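Local coordinates for protein EvdO1 (Micromonospora carbonacea, PDB 4XBZ) that probably catalyses an oxidative cyclization in orthosomycin biosynthesis as a metal-dependent oxygenase with a double-stranded beta-helix fold, at residues I108-D113 with R325-E330. Residues are numbered along the deposited sequence; the frame is centred on the assembly and turned at random.
Sequences IEYVVD and RFAHEE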
ATOM      1  N   ILE A 108      11.159 -26.221   4.025  1.00 26.95           N
ATOM      2  CA  ILE A 108      12.478 -25.878   4.553  1.00 31.95           C
ATOM      3  C   ILE A 108      12.534 -24.365   4.874  1.00 28.08           C
ATOM      4  O   ILE A 108      12.221 -23.540   4.026  1.00 26.21           O
ATOM      5  CB  ILE A 108      13.593 -26.284   3.547  1.00 25.63           C
ATOM      6  CG1 ILE A 108      13.599 -27.800   3.360  1.00 26.92           C
ATOM      7  CG2 ILE A 108      14.959 -25.821   4.005  1.00 20.82           C
ATOM      8  CD1 ILE A 108      14.253 -28.253   2.095  1.00 26.47           C
ATOM      9  N   GLU A 109      12.919 -24.009   6.104  1.00 35.39           N
ATOM     10  CA  GLU A 109      13.018 -22.594   6.499  1.00 30.70           C
ATOM     11  C   GLU A 109      14.413 -22.026   6.312  1.00 29.59           C
ATOM     12  O   GLU A 109      15.415 -22.749   6.428  1.00 31.88           O
ATOM     13  CB  GLU A 109      12.619 -22.388   7.960  1.00 33.99           C
ATOM     14  CG  GLU A 109      11.202 -22.808   8.307  1.00 45.16           C
ATOM     15  CD  GLU A 109      10.152 -21.756   8.008  1.00 35.26           C
ATOM     16  OE1 GLU A 109      10.492 -20.604   7.656  1.00 32.17           O
ATOM     17  OE2 GLU A 109       8.964 -22.106   8.139  1.00 42.19           O
ATOM     18  N   TYR A 110      14.455 -20.717   6.064  1.00 28.30           N
ATOM     19  CA  TYR A 110      15.693 -19.943   5.951  1.00 28.40           C
ATOM     20  C   TYR A 110      16.500 -20.433   4.757  1.00 31.95           C
ATOM     21  O   TYR A 110      17.709 -20.662   4.846  1.00 33.90           O
ATOM     22  CB  TYR A 110      16.507 -20.014   7.254  1.00 26.11           C
ATOM     23  CG  TYR A 110      15.648 -19.777   8.469  1.00 25.30           C
ATOM     24  CD1 TYR A 110      15.036 -18.540   8.671  1.00 30.99           C
ATOM     25  CD2 TYR A 110      15.414 -20.789   9.392  1.00 25.85           C
ATOM     26  CE1 TYR A 110      14.219 -18.312   9.772  1.00 29.57           C
ATOM     27  CE2 TYR A 110      14.600 -20.577  10.503  1.00 29.31           C
ATOM     28  CZ  TYR A 110      13.999 -19.329  10.684  1.00 32.22           C
ATOM     29  OH  TYR A 110      13.187 -19.091  11.773  1.00 27.45           O
ATOM     30  N   VAL A 111      15.804 -20.582   3.632  1.00 30.25           N
ATOM     31  CA  VAL A 111      16.413 -21.046   2.394  1.00 28.13           C
ATOM     32  C   VAL A 111      17.286 -19.957   1.798  1.00 31.51           C
ATOM     33  O   VAL A 111      18.131 -20.233   0.953  1.00 34.61           O
ATOM     34  CB  VAL A 111      15.352 -21.469   1.364  1.00 23.97           C
ATOM     35  CG1 VAL A 111      14.503 -22.615   1.911  1.00 23.79           C
ATOM     36  CG2 VAL A 111      14.477 -20.286   1.016  1.00 25.82           C
ATOM     37  N   VAL A 112      17.075 -18.718   2.231  1.00 26.47           N
ATOM     38  CA  VAL A 112      17.908 -17.610   1.777  1.00 29.66           C
ATOM     39  C   VAL A 112      19.316 -17.723   2.387  1.00 28.86           C
ATOM     40  O   VAL A 112      20.316 -17.398   1.753  1.00 33.79           O
ATOM     41  CB  VAL A 112      17.259 -16.245   2.136  1.00 28.35           C
ATOM     42  CG1 VAL A 112      18.314 -15.189   2.453  1.00 27.96           C
ATOM     43  CG2 VAL A 112      16.308 -15.793   1.025  1.00 25.21           C
ATOM     44  N   ASP A 113      19.388 -18.205   3.616  1.00 31.12           N
ATOM     45  CA  ASP A 113      20.675 -18.465   4.255  1.00 33.66           C
ATOM     46  C   ASP A 113      21.335 -19.725   3.669  1.00 36.15           C
ATOM     47  O   ASP A 113      22.561 -19.830   3.607  1.00 35.39           O
ATOM     48  CB  ASP A 113      20.480 -18.613   5.764  1.00 30.64           C
ATOM     49  CG  ASP A 113      21.792 -18.709   6.528  1.00 35.33           C
ATOM     50  OD1 ASP A 113      22.726 -17.933   6.230  1.00 33.64           O
ATOM     51  OD2 ASP A 113      21.878 -19.557   7.444  1.00 35.85           O
ATOM     52  N   ARG A 325      20.273 -15.948   8.568  1.00 33.13           N
ATOM     53  CA  ARG A 325      19.220 -16.671   9.263  1.00 34.19           C
ATOM     54  C   ARG A 325      19.007 -16.154  10.670  1.00 31.49           C
ATOM     55  O   ARG A 325      19.910 -16.178  11.502  1.00 30.98           O
ATOM     56  CB  ARG A 325      19.532 -18.159   9.296  1.00 30.76           C
ATOM     57  CG  ARG A 325      18.696 -18.959  10.279  1.00 30.33           C
ATOM     58  CD  ARG A 325      19.322 -20.345  10.495  1.00 29.03           C
ATOM     59  NE  ARG A 325      18.444 -21.250  11.230  1.00 26.74           N
ATOM     60  CZ  ARG A 325      18.354 -21.274  12.555  1.00 29.23           C
ATOM     61  NH1 ARG A 325      19.079 -20.430  13.282  1.00 30.38           N
ATOM     62  NH2 ARG A 325      17.536 -22.131  13.153  1.00 24.89           N
ATOM     63  N   PHE A 326      17.785 -15.696  10.920  1.00 34.12           N
ATOM     64  CA  PHE A 326      17.403 -15.149  12.209  1.00 32.89           C
ATOM     65  C   PHE A 326      16.133 -15.783  12.683  1.00 31.14           C
ATOM     66  O   PHE A 326      15.043 -15.398  12.267  1.00 35.43           O
ATOM     67  CB  PHE A 326      17.251 -13.647  12.104  1.00 30.95           C
ATOM     68  CG  PHE A 326      18.535 -12.971  11.849  1.00 35.80           C
ATOM     69  CD1 PHE A 326      19.355 -12.596  12.915  1.00 31.73           C
ATOM     70  CD2 PHE A 326      18.972 -12.772  10.552  1.00 26.85           C
ATOM     71  CE1 PHE A 326      20.566 -11.990  12.685  1.00 31.39           C
ATOM     72  CE2 PHE A 326      20.190 -12.179  10.313  1.00 30.71           C
ATOM     73  CZ  PHE A 326      20.991 -11.779  11.384  1.00 32.48           C
ATOM     74  N   ALA A 327      16.287 -16.758  13.561  1.00 30.45           N
ATOM     75  CA  ALA A 327      15.188 -17.621  13.938  1.00 34.81           C
ATOM     76  C   ALA A 327      14.146 -16.837  14.697  1.00 34.00           C
ATOM     77  O   ALA A 327      14.439 -16.233  15.724  1.00 31.89           O
ATOM     78  CB  ALA A 327      15.683 -18.799  14.764  1.00 33.13           C
ATOM     79  N   HIS A 328      12.926 -16.878  14.165  1.00 34.49           N
ATOM     80  CA  HIS A 328      11.777 -16.133  14.675  1.00 34.32           C
ATOM     81  C   HIS A 328      11.585 -16.241  16.192  1.00 31.37           C
ATOM     82  O   HIS A 328      11.263 -15.252  16.852  1.00 30.91           O
ATOM     83  CB  HIS A 328      10.503 -16.601  13.948  1.00 30.59           C
ATOM     84  CG  HIS A 328      10.540 -16.379  12.462  1.00 31.42           C
ATOM     85  ND1 HIS A 328      10.475 -15.121  11.895  1.00 27.35           N
ATOM     86  CD2 HIS A 328      10.659 -17.252  11.432  1.00 25.82           C
ATOM     87  CE1 HIS A 328      10.551 -15.231  10.579  1.00 30.39           C
ATOM     88  NE2 HIS A 328      10.664 -16.512  10.272  1.00 29.85           N
ATOM     89  N   GLU A 329      11.801 -17.425  16.750  1.00 34.58           N
ATOM     90  CA  GLU A 329      11.507 -17.629  18.168  1.00 36.40           C
ATOM     91  C   GLU A 329      12.537 -16.917  19.037  1.00 31.71           C
ATOM     92  O   GLU A 329      12.273 -16.625  20.200  1.00 32.15           O
ATOM     93  CB  GLU A 329      11.446 -19.124  18.515  1.00 37.43           C
ATOM     94  CG  GLU A 329      12.730 -19.879  18.287  1.00 40.22           C
ATOM     95  CD  GLU A 329      12.851 -20.458  16.881  1.00 46.62           C
ATOM     96  OE1 GLU A 329      12.104 -20.026  15.965  1.00 42.66           O
ATOM     97  OE2 GLU A 329      13.694 -21.368  16.698  1.00 49.97           O
ATOM     98  N   GLU A 330      13.691 -16.602  18.456  1.00 30.04           N
ATOM     99  CA  GLU A 330      14.735 -15.875  19.171  1.00 34.80           C
ATOM    100  C   GLU A 330      14.574 -14.352  19.076  1.00 33.66           C
ATOM    101  O   GLU A 330      15.270 -13.607  19.770  1.00 30.95           O
ATOM    102  CB  GLU A 330      16.118 -16.258  18.644  1.00 36.31           C
ATOM    103  CG  GLU A 330      16.448 -17.732  18.714  1.00 40.36           C
ATOM    104  CD  GLU A 330      17.802 -18.035  18.113  1.00 43.66           C
ATOM    105  OE1 GLU A 330      18.669 -17.136  18.098  1.00 54.20           O
ATOM    106  OE2 GLU A 330      18.003 -19.174  17.656  1.00 53.69           O
TER
HETATM  107  O   HOH W   1      11.636 -17.720   8.124  1.00 30.46           O
HETATM  108  O   HOH W   2      12.562 -21.382  13.442  1.00 42.60           O
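Tyr110 carries this contact, with its ring laid across the chain from Arg325 to His328. Arg325 CG sits over one face of the Tyr110 ring, 4.0 Å from its centroid and 25° off the ring normal, in a CH-pi contact. The Arg325 chain is extended from CG to NE, with CG anti to the backbone N (chi1 166°), and this brings NE obliquely to 3.6 Å from Tyr110 CD2, still above the ring plane. The guanidinium plane is steeply turned from the ring, so it does not stack. Its NE instead forms a salt bridge with Asp91.

At the far end of the ring, the backbone N of His328 donates to Tyr110 OH over 3.3 Å, at a fairly straight 159°. A water in the ring plane also meets this hydroxyl, 2.9 Å from Tyr110 OH, and donates to Glu329 OE1. The phenol oxygen of this buried residue therefore has two polar partners. His328 CD2 lies beside it, 3.1 Å from Tyr110 OH. A second water links the histidine ring back to 108-113, 2.6 Å from His328 NE2, and donates to Glu109 OE1. His328 ND1 is bonded to His273, and Trp143 stacks on the ring.

Asp113 packs its carboxylate against the aliphatic start of Arg325, with OD2 3.3 Å from Arg325 CB. It makes no salt bridge there; OD1 accepts from Leu324 N.

Tyr110 is the N-cap residue between strand 105-109 and helix 111-114. The contact joins this turn, beside strand 139-147 of the large sheet, to the C-terminal loop, whose Phe326 packs on helix 275-293.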